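Local coordinates for protein putative protease (PDB 3KD4) that is of unknown function but is probably an exported protease that contains DUF3857 and DUF3858 family regions, at residues 34-37 with 38-41; 72-76 with 77-81; 169-172 with 173-176; 399-402 with 403-406; 482-485 with 486-490. One frame throughout, in Å; residues are numbered along the deposited sequence. Where two conformers were deposited one is given.

The five contacts are local turns, caps and helix steps that follow one another along the chain without overlapping. Contacts 1, 2 and 3 belong to the DUF3857 part of the protein, contacts 4 and 5 to the DUF3858 part. Contact 2 leads from strand 71-73 into strand 79-82 of the three-stranded sheet; contact 3 joins strands 167-171 and 174-184. Strands 71-73 and 167-171 are the two outermost of one eight-stranded sheet, and the contact centres stand about 36 Å apart. Contact 1, on helix 36-39, is centred about 19 Å from contact 2. Contacts 4 and 5 are about 17 Å apart between centres. Contacts 3 and 4, about 53 Å apart, lie on opposite sides of the chain's centre, consistent with an extended molecule.

Contact 1. Residues 34-37 with 38-41; sequences FTHT and AMNS
Thr-35 OG1 takes the amide hydrogen of Ala-38 in a nearly straight bond, 2.8 Å from Ala-38 N, with an N-H...O angle of 169°. This is an N-cap: Thr-35 stands immediately before helix 36-39 and its hydroxyl oxygen satisfies an amide of the first turn, which has no preceding helical turn to supply a carbonyl. The chi1 of 67° sets OG1 between the backbone N and the carbonyl carbon, which swings it over the start of the helix, 3.4 Å from Ala-38 CB. The carbonyl of the same threonine serves the next amide, Met-39 N to Thr-35 O at 3.0 Å, and His-36 O receives Asn-40 N at 2.8 Å. Outside this backbone core, the selenomethionine Met-39 runs alongside His-36, both side chains pointing the same way. Its SE lies 3.8 Å from His-36 CD2, oblique to the ring, while CE meets the ring at its edge, in plane. At the far end Ser-41 OG donates to Ala-38 O at 2.7 Å, and Ser-41 N bonds to that same carbonyl, giving it two donors. Further out, Glu-5 OE1 is hydrogen-bonded to Thr-35 OG1, and His-36 NE2 to a glycerol, probably from the crystallisation liquor. The capping hydroxyl thus has two partners: as the Ala-38 amide donates to OG1, its own hydrogen is probably directed to the Glu-5 carboxylate, which would fix its rotation.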
loop_
_atom_site.group_PDB
_atom_site.type_symbol
_atom_site.label_atom_id
_atom_site.label_comp_id
_atom_site.label_asym_id
_atom_site.label_seq_id
_atom_site.Cartn_x
_atom_site.Cartn_y
_atom_site.Cartn_z
ATOM N N PHE A 34 -18.626 4.116 22.391
ATOM C CA PHE A 34 -18.691 4.213 23.845
ATOM C C PHE A 34 -18.145 5.515 24.407
ATOM O O PHE A 34 -18.365 5.786 25.563
ATOM C CB PHE A 34 -17.923 3.080 24.499
ATOM C CG PHE A 34 -18.454 1.733 24.182
ATOM C CD1 PHE A 34 -19.649 1.308 24.727
ATOM C CD2 PHE A 34 -17.749 0.875 23.357
ATOM C CE1 PHE A 34 -20.146 0.050 24.414
ATOM C CE2 PHE A 34 -18.230 -0.394 23.070
ATOM C CZ PHE A 34 -19.426 -0.791 23.586
ATOM N N THR A 35 -17.429 6.297 23.607
ATOM C CA THR A 35 -16.805 7.525 24.076
ATOM C C THR A 35 -17.118 8.692 23.124
ATOM O O THR A 35 -17.403 8.494 21.926
ATOM C CB THR A 35 -15.259 7.400 24.091
ATOM O OG1 THR A 35 -14.805 7.295 22.735
ATOM C CG2 THR A 35 -14.755 6.151 24.888
ATOM N N HIS A 36 -16.990 9.904 23.630
ATOM C CA HIS A 36 -16.950 11.069 22.743
ATOM C C HIS A 36 -15.834 11.061 21.728
ATOM O O HIS A 36 -16.033 11.565 20.635
ATOM C CB HIS A 36 -16.918 12.362 23.548
ATOM C CG HIS A 36 -18.153 12.532 24.358
ATOM N ND1 HIS A 36 -18.133 12.770 25.709
ATOM C CD2 HIS A 36 -19.454 12.363 24.017
ATOM C CE1 HIS A 36 -19.377 12.823 26.158
ATOM N NE2 HIS A 36 -20.194 12.560 25.151
ATOM N N THR A 37 -14.689 10.488 22.075
ATOM C CA THR A 37 -13.536 10.335 21.148
ATOM C C THR A 37 -14.001 9.553 19.914
ATOM O O THR A 37 -13.747 9.968 18.773
ATOM C CB THR A 37 -12.315 9.593 21.836
ATOM O OG1 THR A 37 -11.927 10.316 23.003
ATOM C CG2 THR A 37 -11.082 9.441 20.921
ATOM N N ALA A 38 -14.677 8.435 20.160
ATOM C CA ALA A 38 -15.261 7.631 19.081
ATOM C C ALA A 38 -16.316 8.451 18.282
ATOM O O ALA A 38 -16.215 8.560 17.063
ATOM C CB ALA A 38 -15.852 6.342 19.643
HETATM N N MSE A 39 -17.273 9.053 18.982
HETATM C CA MSE A 39 -18.371 9.787 18.352
HETATM C C MSE A 39 -17.901 10.968 17.484
HETATM O O MSE A 39 -18.539 11.298 16.481
HETATM C CB MSE A 39 -19.308 10.332 19.410
HETATM C CG MSE A 39 -20.166 9.290 20.066
HETATM SE SE MSE A 39 -20.982 9.848 21.669
HETATM C CE MSE A 39 -21.736 11.549 21.078
ATOM N N ASN A 40 -16.803 11.620 17.892
ATOM C CA ASN A 40 -16.317 12.850 17.234
ATOM C C ASN A 40 -15.268 12.520 16.180
ATOM O O ASN A 40 -14.790 13.398 15.497
ATOM C CB ASN A 40 -15.755 13.839 18.287
ATOM C CG ASN A 40 -16.814 14.341 19.261
ATOM O OD1 ASN A 40 -17.999 14.339 18.977
ATOM N ND2 ASN A 40 -16.377 14.803 20.411
ATOM N N SER A 41 -14.916 11.240 16.040
ATOM C CA SER A 41 -13.995 10.802 15.000
ATOM C C SER A 41 -14.780 10.575 13.676
ATOM O O SER A 41 -15.971 10.837 13.605
ATOM C CB SER A 41 -13.311 9.499 15.428
ATOM O OG SER A 41 -14.184 8.379 15.305
#

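Contact 2. Residues 72-76 with 77-81; sequences VKTPD and NAFVE
Phe-79 folds back over the turn that precedes it, meeting Asp-76, Pro-75 and Thr-74 in succession. Its CB lies 3.7 Å from Asp-76 O, the carbonyl that also accepts the Phe-79 backbone N at 3.1 Å. With CG anti to the carbonyl carbon, chi1 -63°, the ring is carried back beside the chain instead of away from it. CD1 then comes to 3.3 Å from Pro-75 O, and the carbonyl oxygens of Pro-75 and Asp-76 both sit at the ring edge, near its plane, where the slightly positive ring hydrogens face them. CE1 goes on to the methyl of Thr-74, 3.5 Å from CG2, which approaches obliquely, and CZ completes the path near CB and CG2 of that threonine. The two side chains cross at about a right angle. The same methyl also touches Ala-78 CB at 3.6 Å. Ala-78 N donates to Pro-75 O at 3.0 Å, a bond of the 3-10 turn. Asn-77 OD1 lies against the proline ring, 3.3 Å from Pro-75 CG. Thr-74 turns its hydroxyl elsewhere, to Ser-62 OG on strand 55-65. The turn therefore leads the chain from strand 71-73, at one edge of the large sheet, into strand 79-82 of the three-stranded sheet, where Phe-79 also packs on Met-99 and Val-101 of strand 97-102.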
loop_
_atom_site.group_PDB
_atom_site.type_symbol
_atom_site.label_atom_id
_atom_site.label_comp_id
_atom_site.label_asym_id
_atom_site.label_seq_id
_atom_site.Cartn_x
_atom_site.Cartn_y
_atom_site.Cartn_z
ATOM N N VAL A 72 -33.297 6.957 16.349
ATOM C CA VAL A 72 -33.134 8.221 15.647
ATOM C C VAL A 72 -32.775 7.917 14.196
ATOM O O VAL A 72 -31.632 7.530 13.863
ATOM C CB VAL A 72 -32.058 9.125 16.317
ATOM C CG1 VAL A 72 -32.000 10.514 15.639
ATOM C CG2 VAL A 72 -32.318 9.283 17.826
ATOM N N LYS A 73 -33.774 8.076 13.329
ATOM C CA LYS A 73 -33.642 7.795 11.912
ATOM C C LYS A 73 -32.802 8.901 11.258
ATOM O O LYS A 73 -33.016 10.041 11.503
ATOM C CB LYS A 73 -35.048 7.728 11.279
ATOM C CG LYS A 73 -35.090 7.465 9.767
ATOM C CD LYS A 73 -36.547 7.393 9.281
ATOM C CE LYS A 73 -36.727 6.907 7.868
ATOM N NZ LYS A 73 -38.224 6.572 7.568
ATOM N N THR A 74 -31.863 8.547 10.406
ATOM C CA THR A 74 -31.055 9.512 9.724
ATOM C C THR A 74 -31.922 10.372 8.804
ATOM O O THR A 74 -32.616 9.823 7.930
ATOM C CB THR A 74 -29.941 8.816 8.912
ATOM O OG1 THR A 74 -29.295 7.859 9.756
ATOM C CG2 THR A 74 -28.882 9.828 8.392
ATOM N N PRO A 75 -31.924 11.712 9.008
ATOM C CA PRO A 75 -32.766 12.560 8.166
ATOM C C PRO A 75 -32.141 12.714 6.799
ATOM O O PRO A 75 -30.936 12.465 6.635
ATOM C CB PRO A 75 -32.784 13.906 8.917
ATOM C CG PRO A 75 -31.431 13.989 9.559
ATOM C CD PRO A 75 -31.124 12.504 9.963
ATOM N N ASP A 76 -32.967 13.069 5.817
ATOM C CA ASP A 76 -32.500 13.248 4.438
ATOM C C ASP A 76 -31.310 14.194 4.326
ATOM O O ASP A 76 -30.377 13.930 3.582
ATOM C CB ASP A 76 -33.634 13.771 3.574
ATOM C CG ASP A 76 -34.705 12.691 3.275
ATOM O OD1 ASP A 76 -34.524 11.486 3.589
ATOM O OD2 ASP A 76 -35.743 13.068 2.711
ATOM N N ASN A 77 -31.327 15.282 5.082
ATOM C CA ASN A 77 -30.251 16.268 4.984
ATOM C C ASN A 77 -28.924 15.822 5.626
ATOM O O ASN A 77 -27.956 16.536 5.558
ATOM C CB ASN A 77 -30.714 17.628 5.517
ATOM C CG ASN A 77 -31.076 17.591 6.975
ATOM O OD1 ASN A 77 -30.692 16.671 7.710
ATOM N ND2 ASN A 77 -31.819 18.617 7.427
ATOM N N ALA A 78 -28.889 14.616 6.202
ATOM C CA ALA A 78 -27.658 14.025 6.720
ATOM C C ALA A 78 -27.002 13.092 5.677
ATOM O O ALA A 78 -25.981 12.483 5.963
ATOM C CB ALA A 78 -27.940 13.302 8.033
ATOM N N PHE A 79 -27.586 12.987 4.477
ATOM C CA PHE A 79 -26.961 12.265 3.364
ATOM C C PHE A 79 -26.369 13.265 2.375
ATOM O O PHE A 79 -27.128 14.025 1.752
ATOM C CB PHE A 79 -27.970 11.337 2.636
ATOM C CG PHE A 79 -28.523 10.221 3.495
ATOM C CD1 PHE A 79 -29.601 10.446 4.336
ATOM C CD2 PHE A 79 -27.986 8.956 3.439
ATOM C CE1 PHE A 79 -30.150 9.403 5.125
ATOM C CE2 PHE A 79 -28.493 7.929 4.227
ATOM C CZ PHE A 79 -29.592 8.154 5.069
ATOM N N VAL A 80 -25.040 13.312 2.247
ATOM C CA VAL A 80 -24.418 14.283 1.371
ATOM C C VAL A 80 -23.550 13.570 0.367
ATOM O O VAL A 80 -22.664 12.827 0.746
ATOM C CB VAL A 80 -23.573 15.326 2.135
ATOM C CG1 VAL A 80 -23.058 16.417 1.159
ATOM C CG2 VAL A 80 -24.394 15.926 3.274
ATOM N N GLU A 81 -23.780 13.837 -0.919
ATOM C CA GLU A 81 -22.993 13.226 -1.979
ATOM C C GLU A 81 -21.902 14.160 -2.445
ATOM O O GLU A 81 -22.140 15.347 -2.603
ATOM C CB GLU A 81 -23.921 12.815 -3.130
ATOM C CG GLU A 81 -23.728 11.345 -3.497
ATOM C CD GLU A 81 -24.875 10.729 -4.250
ATOM O OE1 GLU A 81 -25.567 11.487 -4.981
ATOM O OE2 GLU A 81 -25.063 9.477 -4.104
#

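Contact 3. Residues 169-172 with 173-176; sequences ESHD and GIKE. With PO4 (phosphate ion), chain D.
Ile-174 N donates to His-171 O at 2.7 Å, one of four backbone bonds between the strands; it closes a type I' turn with Asp-172 and Gly-173 at its corners, both at positive phi. His-171 ND1 gives its hydrogen to Asp-172 OD2 at 2.6 Å, meeting the anti lone pair with the oxygen 3° from the ring plane, which probably fixes the ring's rotation. Water 1 lies 2.6 Å from His-171 NE2 and, in one of two conformers of Glu-176, tentatively bridges to its OE1. With chi1 68° CG lies between the backbone N and the carbonyl carbon, which puts the ring beside Ile-174, whose CB lies over one face and CD1 3.8 Å from His-171 CE1. In that conformer the like charges of Glu-169 and Glu-176 are close, OE1 to OE1 4.5 Å, and would probably disfavour each other's full ionisation; Ser-146 OG is hydrogen-bonded to Glu-176 OE2. On the other face Lys-175 NZ bonds to Thr-153 O and, at 2.7 Å, to O2 of a phosphate ion, probably from the crystallisation liquor. This beta hairpin has strand 167-171 at the edge of the eight-stranded sheet and strand 174-184 next to strand 140-150.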
loop_
_atom_site.group_PDB
_atom_site.type_symbol
_atom_site.label_atom_id
_atom_site.label_comp_id
_atom_site.label_asym_id
_atom_site.label_seq_id
_atom_site.Cartn_x
_atom_site.Cartn_y
_atom_site.Cartn_z
ATOM N N GLU A 169 -24.483 -23.873 0.233
ATOM C CA GLU A 169 -25.914 -24.002 0.234
ATOM C C GLU A 169 -26.388 -23.678 -1.178
ATOM O O GLU A 169 -26.134 -22.582 -1.681
ATOM C CB GLU A 169 -26.471 -23.005 1.229
ATOM C CG GLU A 169 -27.948 -22.951 1.345
ATOM C CD GLU A 169 -28.371 -21.995 2.428
ATOM O OE1 GLU A 169 -27.458 -21.493 3.129
ATOM O OE2 GLU A 169 -29.586 -21.727 2.582
ATOM N N SER A 170 -27.008 -24.626 -1.851
ATOM C CA SER A 170 -27.615 -24.319 -3.110
ATOM C C SER A 170 -29.122 -24.241 -2.990
ATOM O O SER A 170 -29.755 -24.928 -2.156
ATOM C CB SER A 170 -27.176 -25.281 -4.198
ATOM O OG SER A 170 -27.663 -26.581 -3.966
ATOM N N HIS A 171 -29.692 -23.384 -3.825
ATOM C CA HIS A 171 -31.134 -23.175 -3.851
ATOM C C HIS A 171 -31.487 -22.425 -5.121
ATOM O O HIS A 171 -30.749 -21.543 -5.548
ATOM C CB HIS A 171 -31.579 -22.349 -2.618
ATOM C CG HIS A 171 -31.087 -20.938 -2.645
ATOM N ND1 HIS A 171 -31.834 -19.906 -3.177
ATOM C CD2 HIS A 171 -29.888 -20.402 -2.293
ATOM C CE1 HIS A 171 -31.114 -18.795 -3.146
ATOM N NE2 HIS A 171 -29.941 -19.061 -2.588
ATOM N N ASP A 172 -32.601 -22.808 -5.733
ATOM C CA ASP A 172 -33.219 -22.018 -6.791
ATOM C C ASP A 172 -32.283 -21.728 -7.970
ATOM O O ASP A 172 -32.378 -20.672 -8.571
ATOM C CB ASP A 172 -33.765 -20.718 -6.178
ATOM C CG ASP A 172 -34.694 -20.984 -4.989
ATOM O OD1 ASP A 172 -35.825 -21.543 -5.217
ATOM O OD2 ASP A 172 -34.276 -20.692 -3.827
ATOM N N GLY A 173 -31.419 -22.680 -8.307
ATOM C CA GLY A 173 -30.428 -22.527 -9.393
ATOM C C GLY A 173 -29.235 -21.641 -9.013
ATOM O O GLY A 173 -28.485 -21.210 -9.873
ATOM N N ILE A 174 -29.094 -21.329 -7.723
ATOM C CA ILE A 174 -28.030 -20.467 -7.213
ATOM C C ILE A 174 -27.144 -21.272 -6.271
ATOM O O ILE A 174 -27.605 -22.074 -5.462
ATOM C CB ILE A 174 -28.587 -19.238 -6.451
ATOM C CG1 ILE A 174 -29.417 -18.340 -7.378
ATOM C CG2 ILE A 174 -27.445 -18.411 -5.766
ATOM C CD1 ILE A 174 -30.459 -17.529 -6.632
ATOM N N LYS A 175 -25.852 -21.035 -6.387
ATOM C CA LYS A 175 -24.866 -21.651 -5.546
ATOM C C LYS A 175 -24.416 -20.557 -4.545
ATOM O O LYS A 175 -24.022 -19.456 -4.949
ATOM C CB LYS A 175 -23.740 -22.145 -6.461
ATOM C CG LYS A 175 -22.414 -22.295 -5.855
ATOM C CD LYS A 175 -21.473 -23.115 -6.759
ATOM C CE LYS A 175 -20.980 -22.345 -7.991
ATOM N NZ LYS A 175 -20.073 -23.204 -8.811
ATOM N N GLU A 176 -24.535 -20.848 -3.255
ATOM C CA GLU A 176 -24.179 -19.896 -2.223
ATOM C C GLU A 176 -23.180 -20.493 -1.244
ATOM O O GLU A 176 -23.256 -21.675 -0.899
ATOM C CB GLU A 176 -25.425 -19.451 -1.467
ATOM C CG GLU A 176 -25.117 -18.458 -0.381
ATOM C CD GLU A 176 -26.346 -18.048 0.352
ATOM O OE1 GLU A 176 -27.450 -18.415 -0.110
ATOM O OE2 GLU A 176 -26.202 -17.358 1.390
HETATM P P PO4 D . -22.316 -26.055 -9.674
HETATM O O1 PO4 D . -23.690 -25.707 -9.155
HETATM O O2 PO4 D . -21.719 -24.795 -10.259
HETATM O O3 PO4 D . -21.458 -26.552 -8.535
HETATM O O4 PO4 D . -22.433 -27.129 -10.721
HETATM O O HOH W 1 -28.251 -17.082 -2.282
#

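Contact 4. Residues 399-402 with 403-406; sequences AGID and SWGM
Trp-404 lays one face of its indole over the backbone of Gly-400 and Ile-401. Ile-401 CA sits 3.8 Å from the centroid of the five-membered ring and only 14° off its normal, a CH-pi contact. Beside it the Gly-400 carbonyl approaches the same face, its O 3.3 Å from Trp-404 CD1. The benzene half continues over the isoleucine side chain, with Ile-401 CG1 3.8 Å from Trp-404 CZ3 and CG2 close to CE3. Chi1 of -69°, CG beside the backbone N, is what brings the indole back along the preceding turn. Replacing this tryptophan by an alanine would probably leave the Gly-400 and Ile-401 backbone without its aromatic cover and open a gap beside Leu-474 and Ile-423. The 3-10 turn at 401-403 is pinned by Gly-400 O, which accepts two bonds from Ser-403: OG at 2.7 Å in the carbonyl plane, and N at 2.9 Å. Trp-404 N in turn bonds to Ile-401 O. Two waters carry the pattern onward, water 2 between Ile-401 O and Met-406 N and water 3 between Asp-402 O and Gly-405 N. Gly-400 and Gly-405 both have positive phi, which glycine accommodates readily. The turn lies in the loop between strands 389-393 and 417-418, with Ile-401 packed on Ile-472 and Leu-474 of strand 465-474 and on Ile-423 of strand 423-433, and with Asp-402 OD2 bonded to Trp-494 NE1 of helix 481-495.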
loop_
_atom_site.group_PDB
_atom_site.type_symbol
_atom_site.label_atom_id
_atom_site.label_comp_id
_atom_site.label_asym_id
_atom_site.label_seq_id
_atom_site.Cartn_x
_atom_site.Cartn_y
_atom_site.Cartn_z
ATOM N N ALA A 399 17.854 10.633 3.377
ATOM C CA ALA A 399 17.527 9.427 2.640
ATOM C C ALA A 399 17.801 8.190 3.489
ATOM O O ALA A 399 18.689 8.186 4.339
ATOM C CB ALA A 399 18.338 9.376 1.348
ATOM N N GLY A 400 17.030 7.133 3.256
ATOM C CA GLY A 400 17.269 5.868 3.917
ATOM C C GLY A 400 16.560 5.752 5.253
ATOM O O GLY A 400 15.441 6.257 5.415
ATOM N N ILE A 401 17.212 5.068 6.203
ATOM C CA ILE A 401 16.580 4.711 7.454
ATOM C C ILE A 401 16.119 5.957 8.182
ATOM O O ILE A 401 15.119 5.920 8.881
ATOM C CB ILE A 401 17.517 3.908 8.393
ATOM C CG1 ILE A 401 17.858 2.562 7.794
ATOM C CG2 ILE A 401 16.827 3.595 9.682
ATOM C CD1 ILE A 401 19.003 1.869 8.537
ATOM N N ASP A 402 16.845 7.058 8.018
ATOM C CA ASP A 402 16.476 8.311 8.698
ATOM C C ASP A 402 15.132 8.868 8.258
ATOM O O ASP A 402 14.571 9.673 8.979
ATOM C CB ASP A 402 17.562 9.372 8.572
ATOM C CG ASP A 402 18.843 8.992 9.324
ATOM O OD1 ASP A 402 18.805 8.835 10.571
ATOM O OD2 ASP A 402 19.894 8.866 8.658
ATOM N N SER A 403 14.612 8.431 7.106
ATOM C CA SER A 403 13.292 8.832 6.665
ATOM C C SER A 403 12.181 7.812 7.064
ATOM O O SER A 403 11.003 8.049 6.798
ATOM C CB SER A 403 13.303 9.027 5.143
ATOM O OG SER A 403 13.431 7.771 4.462
ATOM N N TRP A 404 12.546 6.703 7.711
ATOM C CA TRP A 404 11.585 5.638 7.996
ATOM C C TRP A 404 10.662 5.905 9.185
ATOM O O TRP A 404 9.741 5.128 9.448
ATOM C CB TRP A 404 12.291 4.308 8.206
ATOM C CG TRP A 404 12.910 3.730 7.009
ATOM C CD1 TRP A 404 12.849 4.200 5.711
ATOM C CD2 TRP A 404 13.601 2.496 6.952
ATOM N NE1 TRP A 404 13.512 3.342 4.876
ATOM C CE2 TRP A 404 13.965 2.279 5.607
ATOM C CE3 TRP A 404 13.957 1.551 7.907
ATOM C CZ2 TRP A 404 14.678 1.148 5.201
ATOM C CZ3 TRP A 404 14.667 0.436 7.511
ATOM C CH2 TRP A 404 15.010 0.235 6.171
ATOM N N GLY A 405 10.910 6.971 9.929
ATOM C CA GLY A 405 10.038 7.322 11.033
ATOM C C GLY A 405 10.224 6.442 12.247
ATOM O O GLY A 405 9.298 6.279 13.030
HETATM N N MSE A 406 11.436 5.908 12.431
HETATM C CA MSE A 406 11.713 4.909 13.462
HETATM C C MSE A 406 12.650 5.415 14.550
HETATM O O MSE A 406 13.315 4.614 15.202
HETATM C CB MSE A 406 12.344 3.640 12.847
HETATM C CG MSE A 406 11.437 2.919 11.878
HETATM SE SE MSE A 406 12.220 1.300 11.294
HETATM C CE MSE A 406 10.777 0.727 10.086
HETATM O O HOH W 2 13.921 6.515 11.356
HETATM O O HOH W 3 12.109 9.516 9.964
#

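Contact 5. Residues 482-485 with 486-490; sequences AEYS and DVRSL
Tyr-484 and Arg-488, one helical turn apart, form the close-packed side of this contact. The arginine's CB lies over one face of the phenol ring, toward the rim, and its CD touches Tyr-484 CE2 at 3.6 Å. Both side chains leave with CG anti to the backbone N (chi1 171° and 177°), and the arginine stays extended to NE, which lays its chain beside the ring; the ring and guanidinium planes are 30° apart. Beneath them Arg-488 N donates to Tyr-484 O at 2.9 Å, and Val-487 CG1 packs on that carbonyl oxygen at 3.4 Å. Ser-489, facing strand 446-450, turns its OG back to Asp-486 O at 2.9 Å. The looser side is watered: water 5 bridges Ser-485 O and Arg-488 NH1, 2.7 Å from the latter, while water 4 links Ala-482 O to Asp-486 N. Tyr-484 OH and Arg-488 NE bond to the adjacent carbonyls of Asn-410 and Leu-409, and the tyrosine ring meets Phe-417 edge-to-face. With a leucine in place of Tyr-484, the Asn-410 carbonyl would probably lose its hydroxyl partner and Phe-417 its edge-to-face mate. The pair thus joins helix 481-495 to the 409-410 loop through two polar ends, with the arginine's charge probably eased by backbone oxygen and water.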
loop_
_atom_site.group_PDB
_atom_site.type_symbol
_atom_site.label_atom_id
_atom_site.label_comp_id
_atom_site.label_asym_id
_atom_site.label_seq_id
_atom_site.Cartn_x
_atom_site.Cartn_y
_atom_site.Cartn_z
ATOM N N ALA A 482 10.299 -11.869 19.300
ATOM C CA ALA A 482 11.547 -12.437 19.855
ATOM C C ALA A 482 12.802 -11.853 19.203
ATOM O O ALA A 482 13.847 -11.763 19.842
ATOM C CB ALA A 482 11.548 -13.959 19.724
ATOM N N GLU A 483 12.694 -11.434 17.946
ATOM C CA GLU A 483 13.821 -10.912 17.188
ATOM C C GLU A 483 13.870 -9.397 17.232
ATOM O O GLU A 483 14.848 -8.808 16.816
ATOM C CB GLU A 483 13.703 -11.329 15.715
ATOM C CG GLU A 483 14.042 -12.778 15.413
ATOM C CD GLU A 483 13.559 -13.255 14.040
ATOM O OE1 GLU A 483 12.605 -12.689 13.457
ATOM O OE2 GLU A 483 14.141 -14.244 13.549
ATOM N N TYR A 484 12.814 -8.771 17.746
ATOM C CA TYR A 484 12.639 -7.339 17.621
ATOM C C TYR A 484 13.681 -6.540 18.399
ATOM O O TYR A 484 14.188 -5.536 17.903
ATOM C CB TYR A 484 11.232 -6.981 18.037
ATOM C CG TYR A 484 10.937 -5.515 18.175
ATOM C CD1 TYR A 484 10.778 -4.701 17.055
ATOM C CD2 TYR A 484 10.808 -4.933 19.432
ATOM C CE1 TYR A 484 10.493 -3.323 17.186
ATOM C CE2 TYR A 484 10.526 -3.565 19.577
ATOM C CZ TYR A 484 10.339 -2.770 18.462
ATOM O OH TYR A 484 10.048 -1.423 18.609
ATOM N N SER A 485 14.045 -6.995 19.592
ATOM C CA SER A 485 14.988 -6.223 20.395
ATOM C C SER A 485 16.346 -6.040 19.697
ATOM O O SER A 485 16.911 -4.940 19.708
ATOM C CB SER A 485 15.137 -6.843 21.779
ATOM O OG SER A 485 13.979 -6.564 22.548
ATOM N N ASP A 486 16.841 -7.093 19.059
ATOM C CA ASP A 486 18.085 -7.029 18.329
ATOM C C ASP A 486 18.061 -6.040 17.159
ATOM O O ASP A 486 19.045 -5.312 16.979
ATOM C CB ASP A 486 18.497 -8.414 17.823
ATOM C CG ASP A 486 18.966 -9.334 18.942
ATOM O OD1 ASP A 486 19.277 -8.842 20.059
ATOM O OD2 ASP A 486 19.010 -10.564 18.705
ATOM N N VAL A 487 16.991 -5.993 16.360
ATOM C CA VAL A 487 16.973 -5.038 15.255
ATOM C C VAL A 487 16.706 -3.603 15.781
ATOM O O VAL A 487 17.230 -2.619 15.261
ATOM C CB VAL A 487 16.016 -5.444 14.099
ATOM C CG1 VAL A 487 14.587 -5.516 14.551
ATOM C CG2 VAL A 487 16.193 -4.467 12.890
ATOM N N ARG A 488 15.906 -3.498 16.835
ATOM C CA ARG A 488 15.649 -2.215 17.439
ATOM C C ARG A 488 16.947 -1.609 17.974
ATOM O O ARG A 488 17.180 -0.426 17.828
ATOM C CB ARG A 488 14.630 -2.350 18.548
ATOM C CG ARG A 488 14.358 -1.050 19.288
ATOM C CD ARG A 488 13.322 -1.337 20.300
ATOM N NE ARG A 488 13.032 -0.188 21.131
ATOM C CZ ARG A 488 13.505 -0.003 22.369
ATOM N NH1 ARG A 488 14.331 -0.887 22.944
ATOM N NH2 ARG A 488 13.144 1.088 23.047
ATOM N N SER A 489 17.797 -2.417 18.576
ATOM C CA SER A 489 19.059 -1.876 19.077
ATOM C C SER A 489 19.952 -1.369 17.923
ATOM O O SER A 489 20.579 -0.344 18.063
ATOM C CB SER A 489 19.755 -2.880 20.001
ATOM O OG SER A 489 20.306 -3.953 19.268
ATOM N N LEU A 490 19.910 -2.014 16.750
ATOM C CA LEU A 490 20.641 -1.527 15.586
ATOM C C LEU A 490 20.103 -0.198 15.126
ATOM O O LEU A 490 20.868 0.774 14.906
ATOM C CB LEU A 490 20.590 -2.543 14.420
ATOM C CG LEU A 490 21.212 -3.924 14.651
ATOM C CD1 LEU A 490 21.003 -4.885 13.431
ATOM C CD2 LEU A 490 22.720 -3.810 14.979
HETATM O O HOH W 4 15.880 -9.782 19.938
HETATM O O HOH W 5 16.060 -2.521 21.709
#